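Local coordinates for putative extracellular solute-binding protein (Bordetella bronchiseptica, PDB 4P56) that binds mandelate in the periplasm and probably hands it to a TRAP-type transporter, at residues Ile169-Gly173 and Gly174-Asp178; Tyr196-Ser200 and Thr201-Asp205; Lys321-Gly325 and Pro326-Ala330. All coordinates share one frame; numbering follows the deposited sequence.

Interaction 1 of 3, residues Ile169-Gly173 and Gly174-Asp178; sequences IRVGG and GMAAD. With RMN ((R)-mandelic acid), chain D.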
loop_
_atom_site.group_PDB
_atom_site.type_symbol
_atom_site.label_atom_id
_atom_site.label_comp_id
_atom_site.label_asym_id
_atom_site.label_seq_id
_atom_site.Cartn_x
_atom_site.Cartn_y
_atom_site.Cartn_z
ATOM N N ILE A 169 2.284 15.657 -9.405
ATOM C CA ILE A 169 2.184 14.208 -9.336
ATOM C C ILE A 169 1.157 13.754 -8.317
ATOM O O ILE A 169 1.276 14.044 -7.116
ATOM C CB ILE A 169 3.532 13.585 -8.921
ATOM C CG1 ILE A 169 4.644 13.947 -9.921
ATOM C CG2 ILE A 169 3.398 12.070 -8.862
ATOM C CD1 ILE A 169 4.382 13.437 -11.357
ATOM N N ARG A 170 0.145 13.037 -8.791
ATOM C CA ARG A 170 -0.821 12.438 -7.889
ATOM C C ARG A 170 -0.117 11.386 -7.042
ATOM O O ARG A 170 0.411 10.401 -7.563
ATOM C CB ARG A 170 -1.938 11.775 -8.709
ATOM C CG ARG A 170 -3.240 11.504 -7.964
ATOM C CD ARG A 170 -3.177 10.541 -6.764
ATOM N NE ARG A 170 -2.327 9.376 -6.942
ATOM C CZ ARG A 170 -2.304 8.309 -6.134
ATOM N NH1 ARG A 170 -3.145 8.184 -5.110
ATOM N NH2 ARG A 170 -1.442 7.335 -6.377
ATOM N N VAL A 171 -0.118 11.582 -5.732
ATOM C CA VAL A 171 0.383 10.585 -4.811
ATOM C C VAL A 171 -0.666 10.227 -3.761
ATOM O O VAL A 171 -1.561 11.011 -3.479
ATOM C CB VAL A 171 1.652 11.107 -4.096
ATOM C CG1 VAL A 171 2.755 11.394 -5.116
ATOM C CG2 VAL A 171 1.333 12.377 -3.321
ATOM N N GLY A 172 -0.572 9.035 -3.175
ATOM C CA GLY A 172 -1.493 8.676 -2.117
ATOM C C GLY A 172 -1.338 9.569 -0.891
ATOM O O GLY A 172 -2.311 9.974 -0.243
ATOM N N GLY A 173 -0.090 9.903 -0.594
ATOM C CA GLY A 173 0.275 10.580 0.629
ATOM C C GLY A 173 1.510 9.875 1.161
ATOM O O GLY A 173 2.191 9.172 0.409
ATOM N N GLY A 174 1.803 10.027 2.452
ATOM C CA GLY A 174 2.877 9.246 3.060
ATOM C C GLY A 174 4.203 9.294 2.292
ATOM O O GLY A 174 4.640 10.363 1.831
HETATM N N MSE A 175 4.840 8.135 2.165
HETATM C CA MSE A 175 6.162 8.027 1.566
HETATM C C MSE A 175 6.145 8.536 0.125
HETATM O O MSE A 175 7.066 9.221 -0.301
HETATM C CB MSE A 175 6.612 6.579 1.616
HETATM C CG MSE A 175 7.990 6.296 1.030
HETATM SE SE MSE A 175 9.443 7.318 1.917
HETATM C CE MSE A 175 9.248 6.636 3.764
ATOM N N ALA A 176 5.076 8.230 -0.615
ATOM C CA ALA A 176 5.005 8.636 -2.006
ATOM C C ALA A 176 5.137 10.150 -2.066
ATOM O O ALA A 176 5.851 10.698 -2.901
ATOM C CB ALA A 176 3.694 8.176 -2.638
ATOM N N ALA A 177 4.434 10.822 -1.161
ATOM C CA ALA A 177 4.451 12.267 -1.077
ATOM C C ALA A 177 5.821 12.766 -0.631
ATOM O O ALA A 177 6.334 13.761 -1.170
ATOM C CB ALA A 177 3.362 12.734 -0.123
ATOM N N ASP A 178 6.420 12.076 0.343
ATOM C CA ASP A 178 7.749 12.473 0.861
ATOM C C ASP A 178 8.738 12.403 -0.300
ATOM O O ASP A 178 9.549 13.312 -0.495
ATOM C CB ASP A 178 8.249 11.532 1.969
ATOM C CG ASP A 178 7.486 11.683 3.288
ATOM O OD1 ASP A 178 6.901 12.768 3.545
ATOM O OD2 ASP A 178 7.474 10.697 4.071
HETATM C C1 RMN D . -2.905 2.828 -3.693
HETATM C C2 RMN D . -4.183 2.403 -3.361
HETATM C C3 RMN D . -4.843 1.474 -4.145
HETATM C C4 RMN D . -4.251 0.986 -5.297
HETATM C C5 RMN D . -2.973 1.418 -5.643
HETATM C C6 RMN D . -2.312 2.331 -4.837
HETATM C C7 RMN D . -2.199 3.852 -2.847
HETATM C C10 RMN D . -2.208 5.163 -3.575
HETATM O O8 RMN D . -0.872 3.552 -2.637
HETATM O O11 RMN D . -1.277 5.493 -4.387
HETATM O O12 RMN D . -3.198 5.941 -3.423
#

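Interaction 2 of 3, residues Tyr196-Ser200 and Thr201-Asp205; sequences YELLS and TGVAD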
loop_
_atom_site.group_PDB
_atom_site.type_symbol
_atom_site.label_atom_id
_atom_site.label_comp_id
_atom_site.label_asym_id
_atom_site.label_seq_id
_atom_site.Cartn_x
_atom_site.Cartn_y
_atom_site.Cartn_z
ATOM N N TYR A 196 -7.699 9.036 -12.260
ATOM C CA TYR A 196 -8.177 9.153 -13.629
ATOM C C TYR A 196 -8.680 10.568 -13.905
ATOM O O TYR A 196 -8.313 11.196 -14.914
ATOM C CB TYR A 196 -9.278 8.114 -13.929
ATOM C CG TYR A 196 -9.735 8.254 -15.356
ATOM C CD1 TYR A 196 -9.089 7.573 -16.378
ATOM C CD2 TYR A 196 -10.763 9.136 -15.697
ATOM C CE1 TYR A 196 -9.482 7.730 -17.709
ATOM C CE2 TYR A 196 -11.146 9.304 -17.013
ATOM C CZ TYR A 196 -10.503 8.599 -18.010
ATOM O OH TYR A 196 -10.891 8.766 -19.315
ATOM N N GLU A 197 -9.505 11.098 -13.014
ATOM C CA GLU A 197 -10.005 12.454 -13.219
ATOM C C GLU A 197 -8.860 13.488 -13.291
ATOM O O GLU A 197 -8.840 14.384 -14.147
ATOM C CB GLU A 197 -10.989 12.834 -12.104
ATOM C CG GLU A 197 -11.444 14.270 -12.148
ATOM C CD GLU A 197 -12.409 14.531 -13.279
ATOM O OE1 GLU A 197 -12.658 13.599 -14.069
ATOM O OE2 GLU A 197 -12.920 15.664 -13.383
ATOM N N LEU A 198 -7.914 13.386 -12.373
ATOM C CA LEU A 198 -6.851 14.378 -12.287
ATOM C C LEU A 198 -5.927 14.310 -13.501
ATOM O O LEU A 198 -5.376 15.321 -13.931
ATOM C CB LEU A 198 -6.027 14.165 -11.020
ATOM C CG LEU A 198 -6.698 14.569 -9.710
ATOM C CD1 LEU A 198 -5.918 13.980 -8.556
ATOM C CD2 LEU A 198 -6.797 16.086 -9.582
ATOM N N LEU A 199 -5.721 13.106 -14.020
ATOM C CA LEU A 199 -4.839 12.928 -15.166
ATOM C C LEU A 199 -5.555 13.230 -16.468
ATOM O O LEU A 199 -5.001 13.899 -17.353
ATOM C CB LEU A 199 -4.291 11.493 -15.211
ATOM C CG LEU A 199 -3.194 11.233 -14.172
ATOM C CD1 LEU A 199 -2.963 9.751 -14.023
ATOM C CD2 LEU A 199 -1.901 11.950 -14.530
ATOM N N SER A 200 -6.776 12.715 -16.604
ATOM C CA SER A 200 -7.532 12.923 -17.845
ATOM C C SER A 200 -7.774 14.406 -18.114
ATOM O O SER A 200 -7.780 14.825 -19.276
ATOM C CB SER A 200 -8.857 12.175 -17.823
ATOM O OG SER A 200 -9.725 12.675 -16.818
ATOM N N THR A 201 -7.962 15.196 -17.050
ATOM C CA THR A 201 -8.271 16.624 -17.193
ATOM C C THR A 201 -7.023 17.488 -17.306
ATOM O O THR A 201 -7.111 18.689 -17.632
ATOM C CB THR A 201 -9.111 17.161 -16.022
ATOM O OG1 THR A 201 -8.383 17.009 -14.792
ATOM C CG2 THR A 201 -10.441 16.426 -15.927
ATOM N N GLY A 202 -5.865 16.878 -17.068
ATOM C CA GLY A 202 -4.598 17.573 -17.123
ATOM C C GLY A 202 -4.234 18.390 -15.892
ATOM O O GLY A 202 -3.338 19.217 -15.975
ATOM N N VAL A 203 -4.909 18.161 -14.768
ATOM C CA VAL A 203 -4.545 18.801 -13.510
ATOM C C VAL A 203 -3.212 18.253 -13.043
ATOM O O VAL A 203 -2.320 19.014 -12.680
ATOM C CB VAL A 203 -5.591 18.561 -12.415
ATOM C CG1 VAL A 203 -5.087 19.082 -11.062
ATOM C CG2 VAL A 203 -6.936 19.207 -12.804
ATOM N N ALA A 204 -3.078 16.923 -13.075
ATOM C CA ALA A 204 -1.829 16.260 -12.747
ATOM C C ALA A 204 -1.027 15.929 -14.002
ATOM O O ALA A 204 -1.622 15.628 -15.040
ATOM C CB ALA A 204 -2.118 15.004 -11.981
ATOM N N ASP A 205 0.309 16.013 -13.892
ATOM C CA ASP A 205 1.245 15.670 -14.961
ATOM C C ASP A 205 1.606 14.204 -14.923
ATOM O O ASP A 205 2.244 13.680 -15.852
ATOM C CB ASP A 205 2.560 16.433 -14.775
ATOM C CG ASP A 205 2.390 17.907 -14.925
ATOM O OD1 ASP A 205 1.898 18.338 -15.990
ATOM O OD2 ASP A 205 2.734 18.629 -13.970
HETATM O O HOH W 1 -2.095 14.540 -17.520
#

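Interaction 3 of 3, residues Lys321-Gly325 and Pro326-Ala330; sequences KGIDG and PAALA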
loop_
_atom_site.group_PDB
_atom_site.type_symbol
_atom_site.label_atom_id
_atom_site.label_comp_id
_atom_site.label_asym_id
_atom_site.label_seq_id
_atom_site.Cartn_x
_atom_site.Cartn_y
_atom_site.Cartn_z
ATOM N N LYS A 321 7.989 6.904 19.840
ATOM C CA LYS A 321 6.907 6.000 20.141
ATOM C C LYS A 321 7.324 4.891 21.090
ATOM O O LYS A 321 6.520 3.994 21.386
ATOM C CB LYS A 321 6.341 5.361 18.866
ATOM C CG LYS A 321 5.568 6.322 17.990
ATOM C CD LYS A 321 4.268 6.783 18.651
ATOM C CE LYS A 321 3.393 7.547 17.644
ATOM N NZ LYS A 321 2.099 8.034 18.182
ATOM N N GLY A 322 8.568 4.905 21.546
ATOM C CA GLY A 322 8.975 3.947 22.553
ATOM C C GLY A 322 9.303 2.570 21.999
ATOM O O GLY A 322 9.336 1.596 22.733
ATOM N N ILE A 323 9.573 2.478 20.712
ATOM C CA ILE A 323 9.922 1.165 20.149
ATOM C C ILE A 323 11.397 1.077 19.815
ATOM O O ILE A 323 12.098 2.107 19.771
ATOM C CB ILE A 323 9.094 0.843 18.911
ATOM C CG1 ILE A 323 9.522 1.715 17.756
ATOM C CG2 ILE A 323 7.592 0.940 19.178
ATOM C CD1 ILE A 323 10.360 0.939 16.826
ATOM N N ASP A 324 11.870 -0.156 19.597
ATOM C CA ASP A 324 13.254 -0.412 19.185
ATOM C C ASP A 324 13.452 -0.234 17.665
ATOM O O ASP A 324 13.339 -1.173 16.877
ATOM C CB ASP A 324 13.702 -1.814 19.600
ATOM C CG ASP A 324 15.221 -2.002 19.478
ATOM O OD1 ASP A 324 15.888 -1.213 18.766
ATOM O OD2 ASP A 324 15.736 -2.961 20.074
ATOM N N GLY A 325 13.755 0.992 17.291
ATOM C CA GLY A 325 13.830 1.394 15.898
ATOM C C GLY A 325 14.878 0.585 15.161
ATOM O O GLY A 325 14.565 -0.016 14.142
ATOM N N PRO A 326 16.128 0.595 15.659
ATOM C CA PRO A 326 17.210 -0.111 14.973
ATOM C C PRO A 326 16.934 -1.593 14.841
ATOM O O PRO A 326 17.258 -2.137 13.795
ATOM C CB PRO A 326 18.443 0.191 15.853
ATOM C CG PRO A 326 18.161 1.586 16.338
ATOM C CD PRO A 326 16.653 1.594 16.611
ATOM N N ALA A 327 16.282 -2.210 15.829
ATOM C CA ALA A 327 15.931 -3.635 15.760
ATOM C C ALA A 327 14.881 -3.918 14.713
ATOM O O ALA A 327 15.033 -4.850 13.912
ATOM C CB ALA A 327 15.447 -4.123 17.071
ATOM N N ALA A 328 13.814 -3.121 14.721
ATOM C CA ALA A 328 12.749 -3.289 13.755
ATOM C C ALA A 328 13.280 -3.104 12.320
ATOM O O ALA A 328 12.985 -3.890 11.412
ATOM C CB ALA A 328 11.595 -2.332 14.073
ATOM N N LEU A 329 14.104 -2.084 12.127
ATOM C CA LEU A 329 14.619 -1.771 10.809
ATOM C C LEU A 329 15.546 -2.888 10.309
ATOM O O LEU A 329 15.431 -3.363 9.169
ATOM C CB LEU A 329 15.343 -0.429 10.885
ATOM C CG LEU A 329 15.844 0.152 9.577
ATOM C CD1 LEU A 329 14.713 0.349 8.585
ATOM C CD2 LEU A 329 16.525 1.475 9.880
ATOM N N ALA A 330 16.438 -3.339 11.187
ATOM C CA ALA A 330 17.365 -4.407 10.870
ATOM C C ALA A 330 16.617 -5.712 10.590
ATOM O O ALA A 330 16.971 -6.473 9.702
ATOM C CB ALA A 330 18.351 -4.584 12.023
#

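Interaction 1 of 3, residues Ile169-Gly173 and Gly174-Asp178
I169-G173 meets helix 174-182 mainly through V171 and G173, which touch A176 and A177. The first residues run along strand 168-171, and I169 packs on F208. R170 turns to the ligand. Its CG lies anti to the backbone N (chi1 -161°), and bends at chi2 and chi3 curl the chain back so that one guanidinium face lies over G172 N, towards its rim. The guanidinium grips the (R)-mandelate carboxylate with two bonds. NH1 reaches O12 at 2.8 Å in a nearly straight bond (174°), and NH2 reaches O11 at 2.7 Å. The carboxylate carbon C10 sits at the edge of the guanidinium, in its plane. NH1 also bonds K190 O, and F209 adds a cation-pi contact; both would fix the turn of the group.

V171 comes next and points to the helix. Its CG2 rests 3.8 Å from A177 CB, while its CB is 3.9 Å from A176 CB. G172 brings its bare CA to 3.5 Å from ligand O12. G173 has an extended, positive-phi backbone, a shape suited to glycine. Its O accepts the N-H of A177 at 3.2 Å. A176 CB also lies close to this oxygen.

The stretch joins strand and helix of the beta-alpha-beta unit 168-171, 174-182, 186-189. Strand 168-171 lies between strands 186-189 and 206-210. On the helix, selenomethionine M175 packs against F310 of helix 310-320, and D178 forms a salt bridge with K103.

Interaction 2 of 3, residues Tyr196-Ser200 and Thr201-Asp205
E197 and T201 lie one helical turn apart, and their side chains cross obliquely. E197 lays its carboxylate beside the T201 methyl, with OE2 3.6 Å from CG2. A chi1 of 61° sets T201 OG1 between its own backbone N and carbonyl carbon, where it donates to E197 O at 2.7 Å. CG2 lies beside that same oxygen as well as the carboxylate. T201 N donates to E197 O at 3.1 Å, so two bonds from one residue hold this carbonyl.

S200 copies the pattern a residue earlier. Its OG bonds Y196 O, and its CB sits over one face of the Y196 ring, towards the rim.

The other side-chain contacts are apolar. L198 sends CD2 across V203 CG1 at 3.8 Å. Further in, L199 CD2 meets A204 CB at 4.0 Å, and A204 CB also lies near L198 CB. Beside them, A204 N donates to L198 O in an almost straight bond, 2.9 Å long (177°). G202 N bonds L199 O, and a water donates to both L199 O and A204 O. L199 is further covered by T154 and L219.

Beyond the turn, D205 OD2 accepts from K168 N, tying the loop to the start of strand 168-171 just before strand 206-210. G202 has positive phi and follows the last helical residues. The arrangement is a Schellman motif ending helix 195-200.

Interaction 3 of 3, residues Lys321-Gly325 and Pro326-Ala330
D324 and A327 make the closest side-chain contact here. D324 is the N-cap of helix 325-340. Its CG stands anti to the backbone N (chi1 -167°), which turns the carboxylate forward over the first turn. OD1 accepts from A327 N at 3.1 Å. The N-H comes from well above the carboxylate plane, 66° out of it. The A327 methyl tucks against the same group, with CB 3.2 Å from D324 OD2. P326 brings ring atom CD to 3.6 Å from D324 OD1.

The backbone continues the cap. A328 N bonds D324 O at 2.9 Å, and L329 N bonds G325 O at the same length. The A328 and L329 CB atoms lie beside these acceptors, with A328 CB 3.5 Å from D324 O and L329 CB 3.4 Å from G325 O.

The next shell sets the turn in place. D324 is the centre of an inverse gamma turn. Before it, G322 has positive phi and closes helix 310-320 with a Schellman motif. I323 folds inward and packs on A318 and L129. Its CD1 reaches A328 CB only loosely, at 4.5 Å. A327 and A328 rest on Y128 of helix 114-129. P326 and L329 face helix 310-320, at L315 and W314. The loop thus links two packed helices.

A327 N is the N3 donor, the usual partner of an N-cap side chain. P326, one residue earlier, has no N-H to offer. A carboxylate at this end would probably interact favourably with the helix dipole, which may favour its ionised form. The contact joins a polar cap on the surface to an apolar inner side.

Overall arrangement
Interaction 1 is the buried one and holds part of the mandelate pocket; interactions 2 and 3 lie nearer the surface, on opposite sides of the chain's centre. Interactions 1 and 2 touch where R170 CG packs on L198 CD1 at 3.7 Å, and they serve adjacent strands, 168-171 and 206-210, of one sheet. Interaction 3 stands apart, its nearest atoms about 10 Å from interaction 1 and about 29 Å from interaction 2. Their chemistry follows their place. The first pairs small apolar groups and glycines with an arginine that binds the ligand carboxylate. The second and third both hold a helix-ending Schellman motif, and the third adds the N-cap of helix 325-340.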